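Salicylate 5-hydroxylase, large oxygenase component (Ralstonia sp., PDB 7C8Z) hydroxylates salicylate at carbon 5 to give gentisate, as the iron- and [2Fe-2S]-containing large oxygenase subunit of a multicomponent, NADH-dependent monooxygenase. Local coordinates at residues A[70-78]-A[212-222]. Numbering follows the deposited sequence.
Sequences YVGLEAEIP and FNGRKLKILGY
Leu73 reaches from the end of strand 69-73 into a row of apolar side chains on 212-222, its two methyls dividing the work. CD1 lies 3.7 Å from Ile219 CD1 and 4.0 Å from Leu217 CD1, whereas CD2 approaches the Phe212 ring obliquely, 4.2 Å from CE1. The leucine crosses both Leu217 and Phe212 at about a right angle, so single methyls, not whole flanks, do the touching. Phe359 of strand 352-361 also meets Leu73 and Leu217.

Two residues on, in the short 3-10 turn 74-76, Ala75 sits over the start of strand 217-227. Its CB is 3.3 Å from Leu217 O and 4.0 Å from Ile219 CD1. With CG1 beside the backbone N (chi1 -53°), the Ile219 branch reaches both residues, CD1 touching Leu73 and Ala75. On the outer side the bent chain of Lys216 brings NZ to 3.9 Å from Ala75 CA; the carboxylate of Glu74, paired with Arg97, does not touch NZ, though the opposite charges may attract weakly.

Glu76 folds back on its own segment: Leu73 N donates to OE2 over 2.9 Å, an N-H...O angle of 160°, on the anti side of the carboxylate. Lys84 makes a salt bridge to the same oxygen, which probably favours the charged form. Glu76 CG meets Ile219 CD1 at 4.2 Å, while OE1 lies at the edge of the Tyr222 ring, where the modelled fit is doubtful.

Within this chain the two strands are outermost in different antiparallel sheets, one Rieske, one catalytic; another protein's chain bonds to the backbone of Leu220. With the Glu76-Tyr222 approach too short to interpret, this part of the domain interface appears to rest largely on apolar packing.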
loop_
_atom_site.group_PDB
_atom_site.type_symbol
_atom_site.label_atom_id
_atom_site.label_comp_id
_atom_site.label_asym_id
_atom_site.label_seq_id
_atom_site.Cartn_x
_atom_site.Cartn_y
_atom_site.Cartn_z
ATOM N N TYR A 70 -1.636 -29.175 5.453
ATOM C CA TYR A 70 -2.777 -29.013 6.343
ATOM C C TYR A 70 -3.872 -28.199 5.664
ATOM O O TYR A 70 -3.600 -27.191 5.002
ATOM C CB TYR A 70 -2.320 -28.325 7.631
ATOM C CG TYR A 70 -3.408 -27.990 8.621
ATOM C CD1 TYR A 70 -3.841 -28.928 9.547
ATOM C CD2 TYR A 70 -3.980 -26.723 8.655
ATOM C CE1 TYR A 70 -4.824 -28.621 10.464
ATOM C CE2 TYR A 70 -4.968 -26.410 9.567
ATOM C CZ TYR A 70 -5.383 -27.364 10.471
ATOM O OH TYR A 70 -6.362 -27.073 11.391
ATOM N N VAL A 71 -5.115 -28.658 5.800
ATOM C CA VAL A 71 -6.258 -27.898 5.313
ATOM C C VAL A 71 -7.307 -27.630 6.385
ATOM O O VAL A 71 -8.155 -26.744 6.183
ATOM C CB VAL A 71 -6.913 -28.573 4.088
ATOM C CG1 VAL A 71 -5.925 -28.660 2.932
ATOM C CG2 VAL A 71 -7.454 -29.940 4.444
ATOM N N GLY A 72 -7.307 -28.324 7.519
ATOM C CA GLY A 72 -8.162 -27.834 8.591
ATOM C C GLY A 72 -8.498 -28.904 9.617
ATOM O O GLY A 72 -7.764 -29.868 9.796
ATOM N N LEU A 73 -9.610 -28.667 10.311
ATOM C CA LEU A 73 -10.145 -29.582 11.304
ATOM C C LEU A 73 -11.533 -30.048 10.889
ATOM O O LEU A 73 -12.302 -29.292 10.282
ATOM C CB LEU A 73 -10.219 -28.916 12.679
ATOM C CG LEU A 73 -8.881 -28.432 13.233
ATOM C CD1 LEU A 73 -9.035 -27.996 14.684
ATOM C CD2 LEU A 73 -7.849 -29.534 13.097
ATOM N N GLU A 74 -11.865 -31.293 11.248
ATOM C CA GLU A 74 -13.185 -31.821 10.921
ATOM C C GLU A 74 -14.290 -31.011 11.587
ATOM O O GLU A 74 -15.366 -30.832 11.005
ATOM C CB GLU A 74 -13.287 -33.290 11.327
ATOM C CG GLU A 74 -12.326 -34.197 10.590
ATOM C CD GLU A 74 -12.838 -35.621 10.466
ATOM O OE1 GLU A 74 -14.063 -35.804 10.294
ATOM O OE2 GLU A 74 -12.011 -36.558 10.538
ATOM N N ALA A 75 -14.041 -30.515 12.801
ATOM C CA ALA A 75 -15.042 -29.733 13.518
ATOM C C ALA A 75 -15.415 -28.448 12.793
ATOM O O ALA A 75 -16.488 -27.896 13.054
ATOM C CB ALA A 75 -14.545 -29.406 14.926
ATOM N N GLU A 76 -14.559 -27.948 11.897
ATOM C CA GLU A 76 -14.928 -26.768 11.124
ATOM C C GLU A 76 -16.017 -27.066 10.102
ATOM O O GLU A 76 -16.640 -26.131 9.592
ATOM C CB GLU A 76 -13.710 -26.181 10.405
ATOM C CG GLU A 76 -12.421 -26.214 11.203
ATOM C CD GLU A 76 -11.328 -25.367 10.582
ATOM O OE1 GLU A 76 -11.366 -24.131 10.720
ATOM O OE2 GLU A 76 -10.434 -25.942 9.934
ATOM N N ILE A 77 -16.271 -28.336 9.798
ATOM C CA ILE A 77 -17.270 -28.688 8.793
ATOM C C ILE A 77 -18.083 -29.886 9.272
ATOM O O ILE A 77 -17.983 -30.978 8.694
ATOM C CB ILE A 77 -16.606 -28.957 7.432
ATOM C CG1 ILE A 77 -15.337 -29.798 7.597
ATOM C CG2 ILE A 77 -16.256 -27.648 6.745
ATOM C CD1 ILE A 77 -14.972 -30.585 6.356
ATOM N N PRO A 78 -18.910 -29.728 10.312
ATOM C CA PRO A 78 -19.563 -30.911 10.900
ATOM C C PRO A 78 -20.661 -31.503 10.036
ATOM O O PRO A 78 -20.813 -32.730 10.002
ATOM C CB PRO A 78 -20.120 -30.371 12.223
ATOM C CG PRO A 78 -20.343 -28.920 11.968
ATOM C CD PRO A 78 -19.239 -28.492 11.043
ATOM N N PHE A 212 -4.353 -35.217 18.804
ATOM C CA PHE A 212 -5.608 -35.633 18.176
ATOM C C PHE A 212 -5.872 -37.092 18.542
ATOM O O PHE A 212 -5.631 -38.016 17.763
ATOM C CB PHE A 212 -5.538 -35.436 16.668
ATOM C CG PHE A 212 -5.182 -34.038 16.253
ATOM C CD1 PHE A 212 -6.092 -33.003 16.399
ATOM C CD2 PHE A 212 -3.941 -33.760 15.704
ATOM C CE1 PHE A 212 -5.768 -31.715 16.012
ATOM C CE2 PHE A 212 -3.609 -32.473 15.311
ATOM C CZ PHE A 212 -4.522 -31.451 15.468
ATOM N N ASN A 213 -6.378 -37.300 19.758
ATOM C CA ASN A 213 -6.498 -38.639 20.319
ATOM C C ASN A 213 -7.857 -39.279 20.066
ATOM O O ASN A 213 -8.191 -40.271 20.722
ATOM C CB ASN A 213 -6.209 -38.615 21.822
ATOM C CG ASN A 213 -7.303 -37.923 22.629
ATOM O OD1 ASN A 213 -8.261 -37.374 22.077
ATOM N ND2 ASN A 213 -7.171 -37.965 23.951
ATOM N N GLY A 214 -8.638 -38.752 19.133
ATOM C CA GLY A 214 -9.920 -39.320 18.796
ATOM C C GLY A 214 -11.109 -38.599 19.392
ATOM O O GLY A 214 -12.236 -38.816 18.931
ATOM N N ARG A 215 -10.899 -37.769 20.410
ATOM C CA ARG A 215 -11.986 -36.945 20.915
ATOM C C ARG A 215 -12.456 -35.991 19.821
ATOM O O ARG A 215 -11.689 -35.599 18.940
ATOM C CB ARG A 215 -11.523 -36.139 22.129
ATOM C CG ARG A 215 -11.187 -36.947 23.364
ATOM C CD ARG A 215 -10.516 -36.064 24.407
ATOM N NE ARG A 215 -9.117 -35.811 24.076
ATOM C CZ ARG A 215 -8.308 -35.005 24.759
ATOM N NH1 ARG A 215 -8.758 -34.352 25.824
ATOM N NH2 ARG A 215 -7.042 -34.855 24.375
ATOM N N LYS A 216 -13.731 -35.619 19.873
ATOM C CA LYS A 216 -14.234 -34.602 18.964
ATOM C C LYS A 216 -13.885 -33.223 19.506
ATOM O O LYS A 216 -14.026 -32.957 20.703
ATOM C CB LYS A 216 -15.745 -34.740 18.759
ATOM C CG LYS A 216 -16.143 -35.096 17.318
ATOM C CD LYS A 216 -16.318 -33.843 16.443
ATOM C CE LYS A 216 -16.425 -34.186 14.950
ATOM N NZ LYS A 216 -16.941 -33.050 14.124
ATOM N N LEU A 217 -13.413 -32.351 18.624
ATOM C CA LEU A 217 -12.908 -31.044 19.015
ATOM C C LEU A 217 -13.998 -29.988 18.878
ATOM O O LEU A 217 -14.935 -30.136 18.090
ATOM C CB LEU A 217 -11.701 -30.652 18.159
ATOM C CG LEU A 217 -10.781 -31.803 17.748
ATOM C CD1 LEU A 217 -9.738 -31.334 16.749
ATOM C CD2 LEU A 217 -10.114 -32.418 18.968
ATOM N N LYS A 218 -13.884 -28.935 19.689
ATOM C CA LYS A 218 -14.739 -27.756 19.591
ATOM C C LYS A 218 -13.845 -26.566 19.268
ATOM O O LYS A 218 -12.875 -26.302 19.986
ATOM C CB LYS A 218 -15.537 -27.519 20.878
ATOM C CG LYS A 218 -14.725 -27.567 22.163
ATOM C CD LYS A 218 -15.624 -27.481 23.391
ATOM C CE LYS A 218 -16.130 -26.065 23.613
ATOM N NZ LYS A 218 -16.753 -25.897 24.958
ATOM N N ILE A 219 -14.165 -25.861 18.185
ATOM C CA ILE A 219 -13.358 -24.727 17.741
ATOM C C ILE A 219 -13.546 -23.549 18.687
ATOM O O ILE A 219 -14.667 -23.065 18.887
ATOM C CB ILE A 219 -13.707 -24.338 16.300
ATOM C CG1 ILE A 219 -13.601 -25.558 15.389
ATOM C CG2 ILE A 219 -12.791 -23.231 15.812
ATOM C CD1 ILE A 219 -12.239 -26.197 15.399
ATOM N N LEU A 220 -12.440 -23.056 19.246
ATOM C CA LEU A 220 -12.498 -21.858 20.069
ATOM C C LEU A 220 -12.373 -20.589 19.234
ATOM O O LEU A 220 -13.063 -19.601 19.513
ATOM C CB LEU A 220 -11.398 -21.885 21.136
ATOM C CG LEU A 220 -11.439 -23.023 22.162
ATOM C CD1 LEU A 220 -10.323 -22.869 23.184
ATOM C CD2 LEU A 220 -12.795 -23.097 22.849
ATOM N N GLY A 221 -11.533 -20.590 18.208
ATOM C CA GLY A 221 -11.505 -19.431 17.334
ATOM C C GLY A 221 -10.248 -19.338 16.494
ATOM O O GLY A 221 -9.390 -20.223 16.498
ATOM N N TYR A 222 -10.172 -18.235 15.745
ATOM C CA TYR A 222 -9.085 -17.981 14.810
ATOM C C TYR A 222 -8.349 -16.693 15.141
ATOM O O TYR A 222 -8.961 -15.693 15.532
ATOM C CB TYR A 222 -9.590 -17.888 13.373
ATOM C CG TYR A 222 -10.345 -19.104 12.933
ATOM C CD1 TYR A 222 -9.678 -20.222 12.463
ATOM C CD2 TYR A 222 -11.725 -19.140 12.999
ATOM C CE1 TYR A 222 -10.373 -21.339 12.062
ATOM C CE2 TYR A 222 -12.425 -20.252 12.603
ATOM C CZ TYR A 222 -11.746 -21.346 12.136
ATOM O OH TYR A 222 -12.450 -22.450 11.742
#